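Local coordinates for aminopentol aminotransferase (Sphingopyxis macrogoltabida, PDB 6HBS), which transfers the amino group of aminopentol, the hydrolysed form of fumonisin B1, to pyruvate with pyridoxal 5'-phosphate as cofactor, in the breakdown of this mycotoxin, at residues 100-105 / 266-271; 119-124 / 253-258; 229-234 / 240-245; 234-239 / 300-305. All coordinates share one frame; numbering follows the deposited sequence.

Interaction 1. Residues 100-105 / 266-271. With MG (magnesium ion), chain D.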
loop_
_atom_site.group_PDB
_atom_site.type_symbol
_atom_site.label_atom_id
_atom_site.label_comp_id
_atom_site.label_asym_id
_atom_site.label_seq_id
_atom_site.Cartn_x
_atom_site.Cartn_y
_atom_site.Cartn_z
ATOM N N GLU A 100 -4.313 20.521 -2.163
ATOM C CA GLU A 100 -3.986 21.960 -2.287
ATOM C C GLU A 100 -2.615 22.240 -1.670
ATOM O O GLU A 100 -1.795 22.933 -2.260
ATOM C CB GLU A 100 -5.042 22.856 -1.639
ATOM C CG GLU A 100 -6.304 22.927 -2.461
ATOM C CD GLU A 100 -7.530 23.540 -1.786
ATOM O OE1 GLU A 100 -7.544 23.636 -0.535
ATOM O OE2 GLU A 100 -8.468 23.904 -2.528
ATOM N N ALA A 101 -2.380 21.715 -0.475
ATOM C CA ALA A 101 -1.124 22.012 0.231
ATOM C C ALA A 101 0.060 21.442 -0.564
ATOM O O ALA A 101 1.091 22.122 -0.758
ATOM C CB ALA A 101 -1.155 21.495 1.637
ATOM N N PHE A 102 -0.068 20.199 -1.015
ATOM C CA PHE A 102 1.069 19.518 -1.628
ATOM C C PHE A 102 1.357 20.160 -2.993
ATOM O O PHE A 102 2.493 20.442 -3.303
ATOM C CB PHE A 102 0.822 18.009 -1.679
ATOM C CG PHE A 102 2.041 17.128 -1.551
ATOM C CD1 PHE A 102 3.261 17.477 -2.134
ATOM C CD2 PHE A 102 1.952 15.910 -0.903
ATOM C CE1 PHE A 102 4.369 16.653 -2.010
ATOM C CE2 PHE A 102 3.057 15.071 -0.806
ATOM C CZ PHE A 102 4.258 15.439 -1.371
ATOM N N VAL A 103 0.315 20.423 -3.777
ATOM C CA VAL A 103 0.460 21.048 -5.070
ATOM C C VAL A 103 1.040 22.466 -4.915
ATOM O O VAL A 103 1.881 22.897 -5.748
ATOM C CB VAL A 103 -0.874 21.106 -5.829
ATOM C CG1 VAL A 103 -0.824 22.083 -6.988
ATOM C CG2 VAL A 103 -1.302 19.733 -6.308
ATOM N N GLY A 104 0.616 23.188 -3.870
ATOM C CA GLY A 104 1.148 24.505 -3.624
ATOM C C GLY A 104 2.653 24.487 -3.336
ATOM O O GLY A 104 3.321 25.442 -3.636
ATOM N N MET A 105 3.174 23.420 -2.718
ATOM C CA MET A 105 4.572 23.370 -2.272
ATOM C C MET A 105 5.515 22.951 -3.407
ATOM O O MET A 105 6.679 23.245 -3.336
ATOM C CB MET A 105 4.741 22.387 -1.106
ATOM C CG MET A 105 4.174 22.928 0.208
ATOM S SD MET A 105 4.004 21.671 1.501
ATOM C CE MET A 105 5.718 21.442 1.980
ATOM N N ILE A 266 1.187 6.858 3.665
ATOM C CA ILE A 266 0.638 7.588 2.565
ATOM C C ILE A 266 1.804 7.938 1.614
ATOM O O ILE A 266 2.920 8.251 2.053
ATOM C CB ILE A 266 -0.147 8.835 3.005
ATOM C CG1 ILE A 266 -0.751 9.571 1.809
ATOM C CG2 ILE A 266 0.697 9.771 3.874
ATOM C CD1 ILE A 266 -1.825 10.561 2.173
ATOM N N SER A 267 1.506 7.858 0.322
ATOM C CA SER A 267 2.457 8.158 -0.792
ATOM C C SER A 267 1.695 8.981 -1.816
ATOM O O SER A 267 0.460 9.116 -1.725
ATOM C CB SER A 267 3.055 6.881 -1.384
ATOM O OG SER A 267 3.784 6.146 -0.397
ATOM N N ALA A 268 2.410 9.599 -2.758
ATOM C CA ALA A 268 1.792 10.534 -3.664
ATOM C C ALA A 268 2.498 10.532 -5.011
ATOM O O ALA A 268 3.727 10.398 -5.075
ATOM C CB ALA A 268 1.823 11.936 -3.115
ATOM N N LEU A 269 1.693 10.779 -6.044
ATOM C CA LEU A 269 2.144 11.205 -7.371
ATOM C C LEU A 269 1.754 12.670 -7.606
ATOM O O LEU A 269 0.572 13.006 -7.585
ATOM C CB LEU A 269 1.529 10.285 -8.423
ATOM C CG LEU A 269 1.993 10.576 -9.861
ATOM C CD1 LEU A 269 3.496 10.429 -9.953
ATOM C CD2 LEU A 269 1.321 9.643 -10.860
ATOM N N LEU A 270 2.742 13.535 -7.844
ATOM C CA LEU A 270 2.551 14.977 -8.162
ATOM C C LEU A 270 2.826 15.179 -9.651
ATOM O O LEU A 270 3.779 14.603 -10.169
ATOM C CB LEU A 270 3.492 15.825 -7.308
ATOM C CG LEU A 270 3.037 16.187 -5.886
ATOM C CD1 LEU A 270 2.020 17.313 -5.884
ATOM C CD2 LEU A 270 2.464 14.977 -5.177
ATOM N N GLY A 271 1.967 15.930 -10.345
ATOM C CA GLY A 271 2.079 15.974 -11.794
ATOM C C GLY A 271 1.708 17.329 -12.339
ATOM O O GLY A 271 0.931 18.033 -11.712
HETATM MG MG MG D . 2.609 23.668 -7.701
HETATM O O HOH W 1 3.790 25.360 -6.466
HETATM O O HOH W 2 0.691 25.139 -8.027
#
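Beside a magnesium site at the C-terminal end of helix 94-105, Phe102 and Val103 pack on Ala268 and Leu270 of strand 267-271. Helix and strand approach to 9.5 Å between the axes of the short segments, and their directions differ by 51°. The contact is apolar. Phe102 lies across two strand residues, Ala268 and Leu270, that point to the same side of the sheet. Leu270 sets its CD2 over the centre of the Phe102 ring, 4.0 Å from the centroid and only 9° off the normal, a CH-pi contact. Its other methyl, CD1, is 4.0 Å from Phe102 CD1, near one side of the ring. Ala268 CB comes obliquely to the ring atom across from CD1, 4.1 Å from Phe102 CE2. Val103 adds a smaller share. With its CG1 anti to the backbone N (chi1 164°), CG2 is left beside that N and meets Leu270 CD1 at 4.1 Å. The backbone of Val103 serves the metal. Its O binds the magnesium ion at 2.2 Å, and Val106 O, Ala109 O and two waters are the other ligands. One of these waters also donates to Gly104 O at 2.9 Å, so it ties the metal to the last turn of the helix. Phe102 also meets the rings of Trp256 and Phe260 edge-to-face, and Phe114 of strand 111-115 touches it. Strand 267-271 runs antiparallel between strands 111-115 and 253-256 of the seven-stranded sheet. Helix 94-105 lies against this sheet, and its Met105 reaches helix 292-307.

Interaction 2. Residues 119-124 / 253-258. With PLP (pyridoxal-5'-phosphate), chain C.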
loop_
_atom_site.group_PDB
_atom_site.type_symbol
_atom_site.label_atom_id
_atom_site.label_comp_id
_atom_site.label_asym_id
_atom_site.label_seq_id
_atom_site.Cartn_x
_atom_site.Cartn_y
_atom_site.Cartn_z
ATOM N N SER A 119 5.892 2.384 -4.045
ATOM C CA SER A 119 5.808 1.505 -5.216
ATOM C C SER A 119 4.509 1.770 -6.010
ATOM O O SER A 119 4.493 1.596 -7.209
ATOM C CB SER A 119 5.933 0.051 -4.800
ATOM O OG SER A 119 7.223 -0.232 -4.251
ATOM N N ASP A 120 3.415 2.134 -5.303
ATOM C CA ASP A 120 2.142 2.508 -5.921
ATOM C C ASP A 120 2.338 3.766 -6.786
ATOM O O ASP A 120 1.798 3.834 -7.915
ATOM C CB ASP A 120 1.050 2.798 -4.869
ATOM C CG ASP A 120 0.709 1.686 -3.882
ATOM O OD1 ASP A 120 1.088 0.520 -4.128
ATOM O OD2 ASP A 120 0.047 1.997 -2.838
ATOM N N ALA A 121 3.076 4.761 -6.256
ATOM C CA ALA A 121 3.284 6.029 -6.955
ATOM C C ALA A 121 4.187 5.811 -8.178
ATOM O O ALA A 121 3.936 6.352 -9.215
ATOM C CB ALA A 121 3.842 7.088 -6.041
ATOM N N THR A 122 5.239 5.004 -8.050
ATOM C CA THR A 122 6.149 4.818 -9.201
ATOM C C THR A 122 5.473 3.992 -10.300
ATOM O O THR A 122 5.652 4.285 -11.485
ATOM C CB THR A 122 7.495 4.236 -8.770
ATOM O OG1 THR A 122 7.289 2.947 -8.180
ATOM C CG2 THR A 122 8.246 5.157 -7.832
ATOM N N SER A 123 4.696 2.976 -9.910
ATOM C CA SER A 123 3.949 2.144 -10.837
ATOM C C SER A 123 2.882 2.970 -11.563
ATOM O O SER A 123 2.713 2.828 -12.772
ATOM C CB SER A 123 3.346 0.973 -10.136
ATOM O OG SER A 123 4.334 -0.004 -9.884
ATOM N N THR A 124 2.199 3.855 -10.811
ATOM C CA THR A 124 1.214 4.762 -11.372
ATOM C C THR A 124 1.895 5.685 -12.396
ATOM O O THR A 124 1.339 5.907 -13.494
ATOM C CB THR A 124 0.446 5.551 -10.301
ATOM O OG1 THR A 124 -0.211 4.638 -9.409
ATOM C CG2 THR A 124 -0.593 6.460 -10.921
ATOM N N LEU A 253 6.547 14.604 -13.596
ATOM C CA LEU A 253 5.945 13.871 -12.469
ATOM C C LEU A 253 7.006 13.748 -11.384
ATOM O O LEU A 253 8.175 13.589 -11.670
ATOM C CB LEU A 253 5.517 12.457 -12.883
ATOM C CG LEU A 253 4.555 12.297 -14.062
ATOM C CD1 LEU A 253 4.300 10.837 -14.346
ATOM C CD2 LEU A 253 3.230 13.012 -13.827
ATOM N N SER A 254 6.575 13.750 -10.136
ATOM C CA SER A 254 7.444 13.375 -9.035
ATOM C C SER A 254 6.657 12.444 -8.110
ATOM O O SER A 254 5.452 12.638 -7.893
ATOM C CB SER A 254 7.973 14.594 -8.306
ATOM O OG SER A 254 6.919 15.457 -7.904
ATOM N N CYS A 255 7.366 11.462 -7.568
ATOM C CA CYS A 255 6.853 10.457 -6.688
ATOM C C CYS A 255 7.371 10.732 -5.276
ATOM O O CYS A 255 8.584 11.018 -5.069
ATOM C CB CYS A 255 7.314 9.071 -7.117
ATOM S SG CYS A 255 6.839 8.614 -8.806
ATOM N N TRP A 256 6.462 10.631 -4.307
ATOM C CA TRP A 256 6.723 10.986 -2.919
ATOM C C TRP A 256 6.171 9.891 -2.010
ATOM O O TRP A 256 5.214 9.187 -2.365
ATOM C CB TRP A 256 6.071 12.312 -2.568
ATOM C CG TRP A 256 6.541 13.462 -3.387
ATOM C CD1 TRP A 256 6.137 13.792 -4.644
ATOM C CD2 TRP A 256 7.444 14.484 -2.973
ATOM N NE1 TRP A 256 6.771 14.929 -5.061
ATOM C CE2 TRP A 256 7.569 15.383 -4.058
ATOM C CE3 TRP A 256 8.184 14.724 -1.808
ATOM C CZ2 TRP A 256 8.380 16.509 -3.992
ATOM C CZ3 TRP A 256 8.993 15.834 -1.755
ATOM C CH2 TRP A 256 9.106 16.697 -2.840
ATOM N N GLY A 257 6.811 9.740 -0.849
ATOM C CA GLY A 257 6.351 8.783 0.149
ATOM C C GLY A 257 7.239 8.861 1.367
ATOM O O GLY A 257 7.851 9.931 1.628
ATOM N N LYS A 258 7.250 7.771 2.125
ATOM C CA LYS A 258 8.021 7.560 3.374
ATOM C C LYS A 258 7.648 8.575 4.466
ATOM O O LYS A 258 7.087 8.179 5.471
ATOM C CB LYS A 258 9.533 7.482 3.098
ATOM C CG LYS A 258 9.933 6.155 2.445
ATOM C CD LYS A 258 11.414 5.879 2.185
ATOM C CE LYS A 258 11.699 4.417 1.825
ATOM N NZ LYS A 258 11.535 4.077 0.372
HETATM N N1 PLP C . 11.426 4.592 -4.653
HETATM C C2 PLP C . 12.491 4.848 -3.862
HETATM C C2A PLP C . 13.601 5.770 -4.309
HETATM C C3 PLP C . 12.532 4.277 -2.519
HETATM O O3 PLP C . 13.575 4.522 -1.697
HETATM C C4 PLP C . 11.410 3.425 -2.063
HETATM C C4A PLP C . 11.477 2.875 -0.683
HETATM C C5 PLP C . 10.327 3.169 -3.058
HETATM C C6 PLP C . 10.392 3.798 -4.296
HETATM C C5A PLP C . 9.114 2.294 -2.746
HETATM O O4P PLP C . 8.395 2.775 -1.581
HETATM P P PLP C . 7.640 1.623 -0.746
HETATM O O1P PLP C . 8.642 0.772 -0.108
HETATM O O2P PLP C . 6.874 0.846 -1.780
HETATM O O3P PLP C . 6.827 2.463 0.214
#
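Cys255 of strand 253-256 fits against one turn of helix 118-133, meeting Ala121 and Thr122. Its CB is 4.1 Å from Ala121 CB. Its SG, anti to the carbonyl carbon (chi1 -58°), lies beside the helix, 3.7 Å from Ala121 O and 3.9 Å from Thr122 CG2. The methyl of Thr122 thus faces the strand, while its OG1 turns to His146 O in a hydrogen bond. The helix runs nearly antiparallel to the strand, at 163°, with the axes of the short segments 7.7 Å apart. Both segments lead to the cofactor. At the helix N-terminal end, Ser119 grips one phosphate oxygen twice: PLP O2P accepts from Ser119 N at 2.9 Å and from Ser119 OG at 2.7 Å. Just past the strand, Lys258 NZ is bonded covalently to PLP C4A, as the internal aldimine. One turn further along the helix, Thr124 OG1 donates to Asp120 O. On the opposite side of the strand, Trp256 NE1 donates to Ser254 OG at 2.9 Å. Strand 253-256 lies between antiparallel strand 267-271 and parallel strand 226-230, and helix 118-133 packs along this part of the sheet, on the face that Cys255 points to.

Interaction 3. Residues 229-234 / 240-245; sequences VDDVRA and RDCSWT. With PLP (pyridoxal-5'-phosphate), chain C.
Asp231 and Ser243 join the C-terminal part of the cofactor-binding strand 226-230 to the loop that follows it. The carboxylate of Asp231 meets Ser243 with both oxygens. Ser243 N donates to the syn lone pair of Asp231 OD2 at 2.8 Å, and the bond is nearly straight at 172°. Ser243 OG donates to Asp231 OD1 at 2.5 Å, shorter than usual, so its exact length is doubtful. Together the two bonds would hold the carboxylate in one orientation. Ser243 OG is directed there by its position beside its own backbone N (chi1 -60°). Ser243 is the second residue of a type I beta turn from Cys242 to Thr245, in which Thr245 N bonds back to Cys242 O. Around this polar pair the contact is apolar: Val229 CG1 touches Cys242 SG at 3.7 Å, and Val229 CG2 comes obliquely to the Trp244 indole, 3.8 Å from Trp244 CE3. The indole is also held by Trp244 NE1, which donates to Pro196 O. Class III aminotransferases share the fold type I architecture, in which the C-terminal part of this strand carries the aspartate facing the pyridine nitrogen. Here that residue is Asp230, next to Asp231: its OD2 lies 2.7 Å from PLP N1, and His146 ND1 is a second partner of OD2. Asp230 OD1 accepts from Val232 N and closes an Asx turn. Val232 CG1 packs on the pyridine ring, 3.6 Å from PLP C4. Arg233 bends at chi3 (-64°) and presents the edge of its guanidinium to the cofactor, with NE donating to PLP O3 at 2.8 Å.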
loop_
_atom_site.group_PDB
_atom_site.type_symbol
_atom_site.label_atom_id
_atom_site.label_comp_id
_atom_site.label_asym_id
_atom_site.label_seq_id
_atom_site.Cartn_x
_atom_site.Cartn_y
_atom_site.Cartn_z
ATOM N N VAL A 229 10.847 12.272 -11.451
ATOM C CA VAL A 229 11.827 12.219 -10.368
ATOM C C VAL A 229 11.240 11.372 -9.243
ATOM O O VAL A 229 10.172 11.691 -8.734
ATOM C CB VAL A 229 12.223 13.620 -9.894
ATOM C CG1 VAL A 229 12.944 13.584 -8.562
ATOM C CG2 VAL A 229 13.067 14.326 -10.932
ATOM N N ASP A 230 11.951 10.313 -8.843
ATOM C CA ASP A 230 11.512 9.478 -7.749
ATOM C C ASP A 230 12.073 10.051 -6.444
ATOM O O ASP A 230 13.202 9.777 -6.107
ATOM C CB ASP A 230 11.880 8.018 -7.982
ATOM C CG ASP A 230 11.414 7.111 -6.880
ATOM O OD1 ASP A 230 10.909 7.645 -5.859
ATOM O OD2 ASP A 230 11.650 5.896 -7.001
ATOM N N ASP A 231 11.236 10.819 -5.729
ATOM C CA ASP A 231 11.611 11.522 -4.510
ATOM C C ASP A 231 11.073 10.794 -3.278
ATOM O O ASP A 231 10.967 11.425 -2.202
ATOM C CB ASP A 231 11.142 12.969 -4.512
ATOM C CG ASP A 231 12.278 13.971 -4.456
ATOM O OD1 ASP A 231 13.301 13.678 -3.771
ATOM O OD2 ASP A 231 12.103 15.060 -5.044
ATOM N N VAL A 232 10.800 9.482 -3.412
ATOM C CA VAL A 232 10.224 8.731 -2.295
ATOM C C VAL A 232 11.215 8.708 -1.115
ATOM O O VAL A 232 10.801 8.784 0.062
ATOM C CB VAL A 232 9.795 7.314 -2.734
ATOM C CG1 VAL A 232 9.492 6.435 -1.520
ATOM C CG2 VAL A 232 8.593 7.375 -3.664
ATOM N N ARG A 233 12.509 8.530 -1.424
ATOM C CA ARG A 233 13.525 8.405 -0.425
ATOM C C ARG A 233 14.056 9.768 0.045
ATOM O O ARG A 233 14.227 9.990 1.277
ATOM C CB ARG A 233 14.692 7.532 -0.883
ATOM C CG ARG A 233 15.433 6.943 0.310
ATOM C CD ARG A 233 16.616 6.069 -0.041
ATOM N NE ARG A 233 16.208 4.873 -0.761
ATOM C CZ ARG A 233 17.016 3.878 -1.118
ATOM N NH1 ARG A 233 18.224 3.774 -0.580
ATOM N NH2 ARG A 233 16.592 2.963 -1.982
ATOM N N ALA A 234 14.380 10.656 -0.898
ATOM C CA ALA A 234 15.087 11.926 -0.569
ATOM C C ALA A 234 14.121 13.094 -0.298
ATOM O O ALA A 234 14.544 14.129 0.205
ATOM C CB ALA A 234 16.031 12.267 -1.700
ATOM N N ARG A 240 12.467 21.759 0.376
ATOM C CA ARG A 240 11.027 21.864 0.715
ATOM C C ARG A 240 10.175 21.705 -0.562
ATOM O O ARG A 240 8.951 21.918 -0.585
ATOM C CB ARG A 240 10.756 23.190 1.440
ATOM C CG ARG A 240 11.340 23.247 2.847
ATOM C CD ARG A 240 11.178 24.596 3.528
ATOM N NE ARG A 240 11.541 24.565 4.947
ATOM C CZ ARG A 240 12.787 24.700 5.418
ATOM N NH1 ARG A 240 13.781 24.902 4.570
ATOM N NH2 ARG A 240 13.039 24.553 6.708
ATOM N N ASP A 241 10.831 21.274 -1.634
ATOM C CA ASP A 241 10.269 21.031 -2.937
ATOM C C ASP A 241 11.012 19.805 -3.497
ATOM O O ASP A 241 11.816 19.173 -2.790
ATOM C CB ASP A 241 10.353 22.334 -3.748
ATOM C CG ASP A 241 9.491 22.429 -4.997
ATOM O OD1 ASP A 241 9.056 21.393 -5.533
ATOM O OD2 ASP A 241 9.236 23.553 -5.423
ATOM N N CYS A 242 10.704 19.440 -4.738
ATOM C CA CYS A 242 11.354 18.364 -5.420
ATOM C C CYS A 242 12.871 18.543 -5.257
ATOM O O CYS A 242 13.370 19.665 -5.341
ATOM C CB CYS A 242 10.966 18.366 -6.887
ATOM S SG CYS A 242 11.733 17.039 -7.862
ATOM N N SER A 243 13.578 17.438 -5.026
ATOM C CA SER A 243 14.979 17.460 -4.693
ATOM C C SER A 243 15.852 17.978 -5.854
ATOM O O SER A 243 17.025 18.162 -5.624
ATOM C CB SER A 243 15.422 16.096 -4.284
ATOM O OG SER A 243 14.699 15.640 -3.143
ATOM N N TRP A 244 15.322 18.111 -7.083
ATOM C CA TRP A 244 16.070 18.732 -8.198
ATOM C C TRP A 244 15.850 20.244 -8.304
ATOM O O TRP A 244 16.314 20.851 -9.273
ATOM C CB TRP A 244 15.783 18.024 -9.531
ATOM C CG TRP A 244 16.692 16.847 -9.728
ATOM C CD1 TRP A 244 17.585 16.327 -8.828
ATOM C CD2 TRP A 244 16.837 16.070 -10.925
ATOM N NE1 TRP A 244 18.265 15.274 -9.382
ATOM C CE2 TRP A 244 17.819 15.084 -10.662
ATOM C CE3 TRP A 244 16.229 16.109 -12.179
ATOM C CZ2 TRP A 244 18.202 14.143 -11.613
ATOM C CZ3 TRP A 244 16.607 15.169 -13.113
ATOM C CH2 TRP A 244 17.565 14.196 -12.825
ATOM N N THR A 245 15.176 20.857 -7.326
ATOM C CA THR A 245 14.916 22.293 -7.367
ATOM C C THR A 245 16.218 23.095 -7.478
ATOM O O THR A 245 16.281 23.998 -8.289
ATOM C CB THR A 245 14.200 22.807 -6.112
ATOM O OG1 THR A 245 13.021 22.022 -5.904
ATOM C CG2 THR A 245 13.811 24.259 -6.266
HETATM N N1 PLP C . 11.426 4.592 -4.653
HETATM C C2 PLP C . 12.491 4.848 -3.862
HETATM C C2A PLP C . 13.601 5.770 -4.309
HETATM C C3 PLP C . 12.532 4.277 -2.519
HETATM O O3 PLP C . 13.575 4.522 -1.697
HETATM C C4 PLP C . 11.410 3.425 -2.063
HETATM C C4A PLP C . 11.477 2.875 -0.683
HETATM C C5 PLP C . 10.327 3.169 -3.058
HETATM C C6 PLP C . 10.392 3.798 -4.296
HETATM C C5A PLP C . 9.114 2.294 -2.746
HETATM O O4P PLP C . 8.395 2.775 -1.581
HETATM P P PLP C . 7.640 1.623 -0.746
HETATM O O1P PLP C . 8.642 0.772 -0.108
HETATM O O2P PLP C . 6.874 0.846 -1.780
HETATM O O3P PLP C . 6.827 2.463 0.214
#

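Interaction 4. Residues 234-239 / 300-305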
loop_
_atom_site.group_PDB
_atom_site.type_symbol
_atom_site.label_atom_id
_atom_site.label_comp_id
_atom_site.label_asym_id
_atom_site.label_seq_id
_atom_site.Cartn_x
_atom_site.Cartn_y
_atom_site.Cartn_z
ATOM N N ALA A 234 14.380 10.656 -0.898
ATOM C CA ALA A 234 15.087 11.926 -0.569
ATOM C C ALA A 234 14.121 13.094 -0.298
ATOM O O ALA A 234 14.544 14.129 0.205
ATOM C CB ALA A 234 16.031 12.267 -1.700
ATOM N N GLY A 235 12.837 12.944 -0.663
ATOM C CA GLY A 235 11.912 14.034 -0.581
ATOM C C GLY A 235 11.877 14.615 0.840
ATOM O O GLY A 235 11.847 13.880 1.822
ATOM N N PHE A 236 12.015 15.940 0.906
ATOM C CA PHE A 236 11.954 16.778 2.091
ATOM C C PHE A 236 13.190 16.655 2.985
ATOM O O PHE A 236 13.235 17.320 4.028
ATOM C CB PHE A 236 10.683 16.529 2.906
ATOM C CG PHE A 236 9.465 16.894 2.119
ATOM C CD1 PHE A 236 9.333 18.164 1.607
ATOM C CD2 PHE A 236 8.442 15.980 1.914
ATOM C CE1 PHE A 236 8.203 18.514 0.896
ATOM C CE2 PHE A 236 7.305 16.350 1.215
ATOM C CZ PHE A 236 7.190 17.604 0.709
ATOM N N ARG A 237 14.201 15.889 2.579
ATOM C CA ARG A 237 15.498 15.965 3.255
ATOM C C ARG A 237 16.537 16.687 2.357
ATOM O O ARG A 237 17.634 16.999 2.809
ATOM C CB ARG A 237 15.960 14.580 3.712
ATOM C CG ARG A 237 15.370 14.105 5.031
ATOM C CD ARG A 237 16.038 12.816 5.456
ATOM N NE ARG A 237 15.498 12.288 6.681
ATOM C CZ ARG A 237 14.447 11.469 6.749
ATOM N NH1 ARG A 237 13.773 11.188 5.639
ATOM N NH2 ARG A 237 14.085 10.942 7.917
ATOM N N VAL A 238 16.191 16.979 1.104
ATOM C CA VAL A 238 17.055 17.761 0.209
ATOM C C VAL A 238 16.549 19.212 0.161
ATOM O O VAL A 238 17.331 20.149 0.197
ATOM C CB VAL A 238 17.148 17.120 -1.193
ATOM C CG1 VAL A 238 17.871 18.024 -2.186
ATOM C CG2 VAL A 238 17.812 15.761 -1.132
ATOM N N ALA A 239 15.235 19.396 0.081
ATOM C CA ALA A 239 14.624 20.685 -0.080
ATOM C C ALA A 239 13.158 20.603 0.368
ATOM O O ALA A 239 12.684 19.491 0.662
ATOM C CB ALA A 239 14.734 21.108 -1.534
ATOM N N GLU A 300 -0.366 18.175 8.522
ATOM C CA GLU A 300 0.355 18.809 9.615
ATOM C C GLU A 300 1.882 18.709 9.412
ATOM O O GLU A 300 2.605 19.635 9.707
ATOM C CB GLU A 300 -0.081 18.178 10.922
ATOM C CG GLU A 300 0.565 18.778 12.153
ATOM C CD GLU A 300 0.226 20.230 12.432
ATOM O OE1 GLU A 300 -0.566 20.798 11.720
ATOM O OE2 GLU A 300 0.807 20.781 13.357
ATOM N N THR A 301 2.366 17.549 8.957
ATOM C CA THR A 301 3.768 17.371 8.569
ATOM C C THR A 301 4.160 18.395 7.495
ATOM O O THR A 301 5.169 19.079 7.649
ATOM C CB THR A 301 4.018 15.941 8.089
ATOM O OG1 THR A 301 3.644 15.020 9.112
ATOM C CG2 THR A 301 5.460 15.737 7.697
ATOM N N LEU A 302 3.361 18.535 6.426
ATOM C CA LEU A 302 3.674 19.506 5.396
ATOM C C LEU A 302 3.685 20.939 5.974
ATOM O O LEU A 302 4.506 21.753 5.531
ATOM C CB LEU A 302 2.698 19.422 4.227
ATOM C CG LEU A 302 2.732 18.150 3.375
ATOM C CD1 LEU A 302 1.622 18.182 2.332
ATOM C CD2 LEU A 302 4.096 17.925 2.723
ATOM N N ARG A 303 2.797 21.256 6.935
ATOM C CA ARG A 303 2.786 22.603 7.543
ATOM C C ARG A 303 4.124 22.845 8.270
ATOM O O ARG A 303 4.744 23.899 8.159
ATOM C CB ARG A 303 1.580 22.803 8.482
ATOM C CG ARG A 303 1.498 24.197 9.110
ATOM C CD ARG A 303 0.693 24.305 10.396
ATOM N NE ARG A 303 1.156 23.461 11.504
ATOM C CZ ARG A 303 2.197 23.719 12.275
ATOM N NH1 ARG A 303 2.945 24.784 12.049
ATOM N NH2 ARG A 303 2.504 22.906 13.264
ATOM N N ILE A 304 4.553 21.869 9.054
ATOM C CA ILE A 304 5.785 21.957 9.767
ATOM C C ILE A 304 6.967 22.120 8.795
ATOM O O ILE A 304 7.895 22.891 9.081
ATOM C CB ILE A 304 5.936 20.763 10.704
ATOM C CG1 ILE A 304 4.888 20.834 11.821
ATOM C CG2 ILE A 304 7.347 20.663 11.255
ATOM C CD1 ILE A 304 4.857 19.653 12.696
ATOM N N ILE A 305 6.918 21.441 7.641
ATOM C CA ILE A 305 7.977 21.526 6.642
ATOM C C ILE A 305 8.043 22.965 6.123
ATOM O O ILE A 305 9.123 23.508 5.964
ATOM C CB ILE A 305 7.770 20.491 5.512
ATOM C CG1 ILE A 305 8.077 19.063 5.982
ATOM C CG2 ILE A 305 8.515 20.867 4.245
ATOM C CD1 ILE A 305 7.665 17.976 4.978
#
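Loop 234-239 meets helix 292-307 where the CA atoms of Phe236 and Ile305 come to 7.7 Å, the nearest pair, and Phe236 itself has left-handed backbone angles (73°/4°). The Phe236 ring carries the loop side of the contact. Ile305 lays its CD1 over one face of the ring, 3.5 Å from Phe236 CG and displaced from the centre toward the rim. This is a CH-pi contact, with CD1 3.7 Å from the ring centroid and 17° off the normal. The CG2 branch of Ile305 lies along the same ring, 3.9 Å from Phe236 CD1. Leu302, one turn earlier in the helix, brings CD2 obliquely to the far end of the ring, 3.7 Å from Phe236 CZ. Met105 of helix 94-105 touches all three side chains, and the Trp256 ring also meets Phe236, with the planes at about 35°. Within the helix, Glu300 and Arg303 form a salt bridge in which Arg303 grips the carboxylate side-on, through NE and NH2. The loop is also held by a hydrogen bond between Phe236 O and Tyr310 OH. Between loop and helix the contact therefore rests on dispersion and on the fit of two aliphatic side chains to one buried ring.

From the N terminus, interaction 1 closes the widest of the three nested loops, from helix 94-105 to strand 267-271. Interaction 2 is nested inside it and joins helix 118-133 to strand 253-256. Interaction 3 lies inside interaction 2 and closes a short loop after strand 226-230. Interaction 4 starts within that loop, at the shared Ala234, and runs out to helix 292-307, so it crosses the other three. Interactions 1, 2 and 3 all reach one sheet, in which strands 267-271, 253-256 and 226-230 are successive neighbours. Interactions 2 and 3 both touch the cofactor. Interaction 4 ties the loop to a helix that Met105, from interaction 1, also touches.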